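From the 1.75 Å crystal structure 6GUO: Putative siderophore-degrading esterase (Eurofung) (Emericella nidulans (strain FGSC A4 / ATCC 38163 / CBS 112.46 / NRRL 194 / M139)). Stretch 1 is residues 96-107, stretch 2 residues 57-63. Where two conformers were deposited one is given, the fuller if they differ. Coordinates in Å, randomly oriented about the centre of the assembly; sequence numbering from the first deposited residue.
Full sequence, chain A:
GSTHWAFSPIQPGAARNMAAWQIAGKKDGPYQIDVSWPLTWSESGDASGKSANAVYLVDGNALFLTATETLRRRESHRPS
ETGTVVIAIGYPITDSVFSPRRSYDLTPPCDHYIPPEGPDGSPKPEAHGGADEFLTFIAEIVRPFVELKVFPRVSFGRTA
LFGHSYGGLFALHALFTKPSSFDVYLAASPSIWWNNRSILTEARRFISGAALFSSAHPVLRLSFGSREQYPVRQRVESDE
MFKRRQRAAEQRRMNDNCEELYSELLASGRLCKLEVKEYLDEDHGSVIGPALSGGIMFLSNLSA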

# COMPACT_ATOMS: atom_id res chain seq x y z
N SER A 96 3.22 -1.36 -17.82
CA SER A 96 3.16 -2.33 -16.73
C SER A 96 4.13 -1.89 -15.64
O SER A 96 4.98 -1.02 -15.89
CB SER A 96 3.55 -3.72 -17.26
OG SER A 96 3.69 -4.67 -16.22
N VAL A 97 4.00 -2.45 -14.44
CA VAL A 97 4.95 -2.17 -13.35
C VAL A 97 5.97 -3.29 -13.11
O VAL A 97 6.81 -3.16 -12.22
CB VAL A 97 4.24 -1.79 -12.03
CG1 VAL A 97 3.42 -0.52 -12.22
CG2 VAL A 97 3.39 -2.92 -11.48
N PHE A 98 5.91 -4.37 -13.89
CA PHE A 98 6.92 -5.43 -13.85
C PHE A 98 7.59 -5.56 -15.21
O PHE A 98 6.94 -5.36 -16.24
CB PHE A 98 6.30 -6.77 -13.46
CG PHE A 98 5.65 -6.76 -12.11
CD1 PHE A 98 6.41 -6.86 -10.96
CD2 PHE A 98 4.27 -6.64 -12.00
CE1 PHE A 98 5.81 -6.85 -9.71
CE2 PHE A 98 3.66 -6.63 -10.75
CZ PHE A 98 4.43 -6.73 -9.60
N SER A 99 8.87 -5.89 -15.20
CA SER A 99 9.65 -6.13 -16.42
C SER A 99 10.14 -7.58 -16.47
O SER A 99 10.58 -8.11 -15.44
CB SER A 99 10.86 -5.21 -16.45
OG SER A 99 11.75 -5.57 -17.49
N PRO A 100 10.12 -8.22 -17.66
CA PRO A 100 10.75 -9.55 -17.80
C PRO A 100 12.24 -9.59 -17.43
O PRO A 100 12.76 -10.67 -17.12
CB PRO A 100 10.57 -9.88 -19.29
CG PRO A 100 9.55 -8.93 -19.81
CD PRO A 100 9.57 -7.72 -18.94
N ARG A 101 12.92 -8.44 -17.46
CA ARG A 101 14.34 -8.34 -17.06
C ARG A 101 14.62 -8.75 -15.62
O ARG A 101 15.75 -9.07 -15.28
CB ARG A 101 14.85 -6.92 -17.29
CG ARG A 101 15.00 -6.56 -18.77
CD ARG A 101 15.39 -5.11 -18.97
NE ARG A 101 16.63 -4.76 -18.28
CZ ARG A 101 17.12 -3.53 -18.18
NH1 ARG A 101 18.25 -3.32 -17.51
NH2 ARG A 101 16.49 -2.49 -18.73
N ARG A 102 13.59 -8.71 -14.77
CA ARG A 102 13.73 -9.09 -13.36
C ARG A 102 14.27 -10.51 -13.14
O ARG A 102 14.97 -10.74 -12.15
CB ARG A 102 12.40 -8.92 -12.63
CG ARG A 102 11.34 -9.96 -12.99
CD ARG A 102 9.97 -9.55 -12.48
NE ARG A 102 9.93 -9.54 -11.01
CZ ARG A 102 9.74 -10.60 -10.23
NH1 ARG A 102 9.73 -10.44 -8.91
NH2 ARG A 102 9.57 -11.82 -10.73
N SER A 103 13.95 -11.45 -14.04
CA SER A 103 14.37 -12.84 -13.88
C SER A 103 15.89 -12.98 -13.89
O SER A 103 16.45 -13.75 -13.11
CB SER A 103 13.75 -13.74 -14.96
OG SER A 103 14.27 -13.47 -16.24
N TYR A 104 16.56 -12.22 -14.76
CA TYR A 104 18.03 -12.20 -14.80
C TYR A 104 18.60 -11.46 -13.59
O TYR A 104 19.48 -11.97 -12.90
CB TYR A 104 18.54 -11.57 -16.10
CG TYR A 104 20.04 -11.52 -16.16
CD1 TYR A 104 20.79 -12.68 -16.29
CD2 TYR A 104 20.72 -10.30 -16.06
CE1 TYR A 104 22.18 -12.64 -16.34
CE2 TYR A 104 22.11 -10.25 -16.11
CZ TYR A 104 22.83 -11.42 -16.25
OH TYR A 104 24.21 -11.38 -16.29
N ASP A 105 18.08 -10.25 -13.34
CA ASP A 105 18.62 -9.39 -12.28
C ASP A 105 18.50 -9.97 -10.87
O ASP A 105 19.36 -9.71 -10.03
CB ASP A 105 17.96 -8.00 -12.30
CG ASP A 105 18.48 -7.12 -13.42
OD1 ASP A 105 17.69 -6.32 -13.93
OD2 ASP A 105 19.67 -7.21 -13.78
N LEU A 106 17.45 -10.75 -10.61
CA LEU A 106 17.11 -11.17 -9.25
C LEU A 106 17.48 -12.60 -8.88
O LEU A 106 17.40 -12.96 -7.71
CB LEU A 106 15.60 -10.94 -9.02
CG LEU A 106 15.14 -9.49 -9.20
CD1 LEU A 106 13.63 -9.38 -9.04
CD2 LEU A 106 15.84 -8.54 -8.23
N THR A 107 17.89 -13.42 -9.85
CA THR A 107 18.26 -14.81 -9.56
C THR A 107 19.78 -14.97 -9.48
O THR A 107 20.51 -14.43 -10.32
CB THR A 107 17.72 -15.78 -10.62
OG1 THR A 107 18.12 -15.35 -11.93
CG2 THR A 107 16.19 -15.84 -10.55
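Stretch 2, residues 57-63: LVDGNAL

Stretch 2 lies on stretch 1 as a small contact of mixed character, with apolar packing at both ends, pinned at its middle by a two-pronged salt bridge between D59 and R102 and supplemented by two bridging waters; no direct hydrogen bond joins the two backbones. The surfaces bury 368 Å² in all, both sides summed.

Stretch 2 enters in strand conformation at L57 and V58, turns at D59, whose phi/psi of 52/47 lies in the left-handed region, and goes on into a weakly bonded helix over about G60 to L63. The turn is held by A62 N donating to D59 O at 3.0 Å, followed by L63 N to G60 O at 3.3 Å. The chains pair in opposite order: A62 lies by V97, their CA atoms 4.8 Å apart, whereas V58 faces L106 across a wider 8.3 Å between CA atoms, a gap filled by side chains.

D59 is the centre of the contact and has the largest covered area, 82 Å². Its CA-to-CB bond points toward stretch 1, and with chi1 at -66° (m) the carboxylate meets the guanidinium of R102 edge-on: R102 NE donates to D59 OD1 at 2.7 Å and R102 NH1 to D59 OD2 at 2.8 Å. N-H...acceptor angles of 167° and 171° make both bonds nearly straight, and each carboxylate oxygen takes one N-H of the arginine. R102 belongs to the helix of stretch 1 and closes the type I turn that begins at S99, in which S99 OG caps R101 N at 3.1 Å. D59 OD1 also accepts from water 1 at 2.9 Å; the same water accepts from S99 N at 3.0 Å, tying the carboxylate to the turn.

On one side of this bridge A62 fits against two residues. Its CB is 3.6 Å from V97 CG2 and also 3.6 Å from F98 CE1, lying over one face of the phenyl ring, while D59 OD1 lies near the ring plane, 4.3 Å from F98 CD1. N61 packs on the backbone of stretch 1, N61 CB being 3.4 Å from V97 O. Water 2 completes this end, donating to N61 OD1 and to V97 O, each at 2.8 Å.

At the other end L106 and V58 point toward each other's stretch, and L106 CD2 rests 3.8 Å from V58 CB. L106 CD1 lies 3.9 Å from D59 OD1, so the leucine spans V58 and D59.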

# COMPACT_ATOMS: atom_id res chain seq x y z
N LEU A 57 14.37 -0.83 -2.88
CA LEU A 57 13.33 -1.72 -3.38
C LEU A 57 13.71 -2.27 -4.75
O LEU A 57 14.02 -1.50 -5.65
CB LEU A 57 12.01 -0.97 -3.51
CG LEU A 57 11.54 -0.07 -2.37
CD1 LEU A 57 10.33 0.74 -2.82
CD2 LEU A 57 11.19 -0.90 -1.15
N VAL A 58 13.69 -3.60 -4.90
CA VAL A 58 13.78 -4.21 -6.24
C VAL A 58 12.36 -4.44 -6.77
O VAL A 58 11.42 -4.36 -6.00
CB VAL A 58 14.67 -5.47 -6.27
CG1 VAL A 58 16.09 -5.10 -5.88
CG2 VAL A 58 14.13 -6.59 -5.38
N ASP A 59 12.21 -4.68 -8.07
CA ASP A 59 10.92 -4.47 -8.77
C ASP A 59 10.41 -3.06 -8.48
O ASP A 59 9.24 -2.85 -8.13
CB ASP A 59 9.84 -5.49 -8.38
CG ASP A 59 10.17 -6.89 -8.81
OD1 ASP A 59 10.62 -7.09 -9.97
OD2 ASP A 59 9.95 -7.82 -8.01
N GLY A 60 11.31 -2.09 -8.62
CA GLY A 60 11.08 -0.72 -8.19
C GLY A 60 9.80 -0.07 -8.69
O GLY A 60 9.11 0.62 -7.93
N ASN A 61 9.46 -0.32 -9.96
CA ASN A 61 8.28 0.29 -10.58
C ASN A 61 6.97 -0.14 -9.91
O ASN A 61 5.99 0.59 -9.98
CB ASN A 61 8.17 -0.04 -12.07
CG ASN A 61 9.46 0.16 -12.83
OD1 ASN A 61 10.31 -0.72 -12.84
ND2 ASN A 61 9.60 1.30 -13.51
N ALA A 62 6.96 -1.33 -9.29
CA ALA A 62 5.76 -1.88 -8.66
C ALA A 62 5.57 -1.52 -7.19
O ALA A 62 4.48 -1.71 -6.65
CB ALA A 62 5.77 -3.40 -8.80
N LEU A 63 6.63 -1.03 -6.55
CA LEU A 63 6.67 -0.84 -5.09
C LEU A 63 6.95 0.58 -4.58
O LEU A 63 6.65 0.89 -3.43
CB LEU A 63 7.74 -1.75 -4.50
CG LEU A 63 7.67 -3.23 -4.86
CD1 LEU A 63 8.85 -3.95 -4.23
CD2 LEU A 63 6.36 -3.84 -4.40
O HOH W 1 10.07 -5.81 -12.46
O HOH W 2 9.58 -3.20 -11.77